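Local coordinates for alkyltransferase-like protein 1 (Schizosaccharomyces pombe, PDB 3GVA), which recognises O6-alkylguanine lesions in DNA, flips the damaged base into a hydrophobic pocket and so presents it to nucleotide excision repair, at residues Val87-Tyr90 with Glu96-Leu99. Numbering follows the deposited sequence.
Sequences VEIY and EYKL
Tyr-97 meets Ile-89 and Tyr-90 in the small antiparallel hairpin that follows helix 73-84. Tyr-97 CB rests on Ile-89 CG2 at 3.7 Å, the two side chains crossing at about a right angle, and Tyr-90 O lies near the plane of the Tyr-97 ring, at its edge. Tyr-90 O also takes a CA-H...O contact from Tyr-97 CA (3.3 Å). Outside the two segments, the Tyr-97 ring has a cation-pi partner in Lys-79 and touches Arg-69, the residue that probes the flipped base; this is consistent with the hairpin bordering the lesion-reading site.

Lys-98 forms the hydrogen-bonded pair with Tyr-90. Lys-98 N reaches Tyr-90 O at 2.7 Å (163° at the hydrogen), and Tyr-90 N returns to Lys-98 O at 2.9 Å (161°). That Lys-98 oxygen also sits over one face of the Tyr-90 ring, displaced toward its rim, a position reached because CG of Tyr-90 stands between backbone N and carbonyl carbon (chi1 50°). The lysine chain runs extended alongside the ring, Lys-98 CD 3.7 Å from Tyr-90 CE2, then bends at its last torsion so that Lys-98 NZ donates to Tyr-90 OH at 3.1 Å and, weakly, to Leu-99 O. With an alanine here, NZ and the methylenes alongside the ring are gone, and the Tyr-90 phenol is likely to be freer to turn.

Leu-99 carries the contact on to Val-87: Leu-99 CD2 presses on Val-87 CG1 at 3.3 Å, tighter than usual for carbons, while Leu-99 CB approaches Glu-88 O at 3.5 Å.

The paired backbone bonds set the register of the strands, whereas the bond from Lys-98 NZ to Tyr-90 OH probably limits rotation of the exposed phenol ring.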
ATOM      1  N   VAL A  87      -0.269  -6.199 -11.987  1.00 22.19           N
ATOM      2  CA  VAL A  87      -1.558  -5.754 -11.472  1.00 19.00           C
ATOM      3  C   VAL A  87      -2.329  -4.981 -12.533  1.00 19.25           C
ATOM      4  O   VAL A  87      -1.815  -4.026 -13.110  1.00 20.58           O
ATOM      5  CB  VAL A  87      -1.388  -4.839 -10.242  1.00 22.57           C
ATOM      6  CG1 VAL A  87      -2.750  -4.525  -9.626  1.00 19.83           C
ATOM      7  CG2 VAL A  87      -0.462  -5.483  -9.236  1.00 20.47           C
ATOM      8  N   GLU A  88      -3.563  -5.402 -12.780  1.00 18.21           N
ATOM      9  CA  GLU A  88      -4.432  -4.755 -13.755  1.00 22.01           C
ATOM     10  C   GLU A  88      -5.032  -3.540 -13.070  1.00 22.71           C
ATOM     11  O   GLU A  88      -5.639  -3.658 -12.004  1.00 20.33           O
ATOM     12  CB  GLU A  88      -5.546  -5.715 -14.190  1.00 23.05           C
ATOM     13  CG  GLU A  88      -6.492  -5.171 -15.247  1.00 32.84           C
ATOM     14  CD  GLU A  88      -5.781  -4.808 -16.540  1.00 35.23           C
ATOM     15  OE1 GLU A  88      -4.794  -5.485 -16.899  1.00 37.90           O
ATOM     16  OE2 GLU A  88      -6.218  -3.852 -17.207  1.00 41.75           O
ATOM     17  N   ILE A  89      -4.857  -2.377 -13.685  1.00 21.86           N
ATOM     18  CA  ILE A  89      -5.359  -1.138 -13.121  1.00 24.23           C
ATOM     19  C   ILE A  89      -6.279  -0.433 -14.091  1.00 23.92           C
ATOM     20  O   ILE A  89      -5.928  -0.233 -15.251  1.00 25.92           O
ATOM     21  CB  ILE A  89      -4.191  -0.183 -12.760  1.00 25.50           C
ATOM     22  CG1 ILE A  89      -3.326  -0.821 -11.672  1.00 29.14           C
ATOM     23  CG2 ILE A  89      -4.731   1.163 -12.266  1.00 26.71           C
ATOM     24  CD1 ILE A  89      -2.147   0.021 -11.257  1.00 34.05           C
ATOM     25  N   TYR A  90      -7.470  -0.078 -13.622  1.00 20.78           N
ATOM     26  CA  TYR A  90      -8.411   0.630 -14.468  1.00 21.75           C
ATOM     27  C   TYR A  90      -8.689   2.000 -13.880  1.00 21.59           C
ATOM     28  O   TYR A  90      -8.234   2.311 -12.778  1.00 22.72           O
ATOM     29  CB  TYR A  90      -9.709  -0.161 -14.645  1.00 25.26           C
ATOM     30  CG  TYR A  90     -10.353  -0.676 -13.380  1.00 27.19           C
ATOM     31  CD1 TYR A  90     -10.067  -1.952 -12.903  1.00 29.67           C
ATOM     32  CD2 TYR A  90     -11.305   0.085 -12.700  1.00 27.97           C
ATOM     33  CE1 TYR A  90     -10.726  -2.470 -11.779  1.00 31.48           C
ATOM     34  CE2 TYR A  90     -11.970  -0.420 -11.576  1.00 32.20           C
ATOM     35  CZ  TYR A  90     -11.677  -1.696 -11.122  1.00 29.67           C
ATOM     36  OH  TYR A  90     -12.331  -2.194 -10.012  1.00 34.12           O
ATOM     37  N   GLU A  96     -10.007   8.232 -10.797  1.00 27.47           N
ATOM     38  CA  GLU A  96      -9.132   7.507  -9.887  1.00 27.54           C
ATOM     39  C   GLU A  96      -8.696   6.187 -10.506  1.00 23.79           C
ATOM     40  O   GLU A  96      -9.469   5.532 -11.200  1.00 23.63           O
ATOM     41  CB  GLU A  96      -9.861   7.170  -8.591  1.00 32.64           C
ATOM     42  CG  GLU A  96     -10.616   8.295  -7.939  1.00 38.45           C
ATOM     43  CD  GLU A  96     -11.699   7.756  -7.034  1.00 40.81           C
ATOM     44  OE1 GLU A  96     -12.676   7.186  -7.567  1.00 41.78           O
ATOM     45  OE2 GLU A  96     -11.568   7.883  -5.799  1.00 43.91           O
ATOM     46  N   TYR A  97      -7.458   5.794 -10.244  1.00 20.43           N
ATOM     47  CA  TYR A  97      -6.965   4.519 -10.737  1.00 20.33           C
ATOM     48  C   TYR A  97      -7.359   3.501  -9.679  1.00 19.87           C
ATOM     49  O   TYR A  97      -7.222   3.754  -8.480  1.00 20.32           O
ATOM     50  CB  TYR A  97      -5.454   4.584 -10.947  1.00 20.41           C
ATOM     51  CG  TYR A  97      -5.113   5.415 -12.162  1.00 26.67           C
ATOM     52  CD1 TYR A  97      -5.583   5.048 -13.423  1.00 26.15           C
ATOM     53  CD2 TYR A  97      -4.360   6.581 -12.054  1.00 31.01           C
ATOM     54  CE1 TYR A  97      -5.315   5.820 -14.547  1.00 34.53           C
ATOM     55  CE2 TYR A  97      -4.083   7.365 -13.179  1.00 34.65           C
ATOM     56  CZ  TYR A  97      -4.565   6.976 -14.419  1.00 35.83           C
ATOM     57  OH  TYR A  97      -4.306   7.735 -15.537  1.00 42.99           O
ATOM     58  N   LYS A  98      -7.859   2.353 -10.119  1.00 22.21           N
ATOM     59  CA  LYS A  98      -8.337   1.345  -9.184  1.00 20.88           C
ATOM     60  C   LYS A  98      -8.022  -0.074  -9.627  1.00 18.77           C
ATOM     61  O   LYS A  98      -7.715  -0.325 -10.789  1.00 20.37           O
ATOM     62  CB  LYS A  98      -9.856   1.513  -9.040  1.00 23.83           C
ATOM     63  CG  LYS A  98     -10.548   0.604  -8.046  1.00 30.57           C
ATOM     64  CD  LYS A  98     -12.056   0.867  -8.066  1.00 33.48           C
ATOM     65  CE  LYS A  98     -12.790   0.076  -6.988  1.00 37.34           C
ATOM     66  NZ  LYS A  98     -12.504  -1.387  -7.061  1.00 42.25           N
ATOM     67  N   LEU A  99      -8.104  -1.007  -8.690  1.00 18.20           N
ATOM     68  CA  LEU A  99      -7.862  -2.399  -9.013  1.00 21.62           C
ATOM     69  C   LEU A  99      -8.796  -3.260  -8.179  1.00 23.74           C
ATOM     70  O   LEU A  99      -9.332  -2.805  -7.164  1.00 24.11           O
ATOM     71  CB  LEU A  99      -6.396  -2.759  -8.756  1.00 19.68           C
ATOM     72  CG  LEU A  99      -5.832  -2.511  -7.356  1.00 23.20           C
ATOM     73  CD1 LEU A  99      -6.365  -3.550  -6.394  1.00 23.49           C
ATOM     74  CD2 LEU A  99      -4.312  -2.570  -7.407  1.00 24.69           C
TER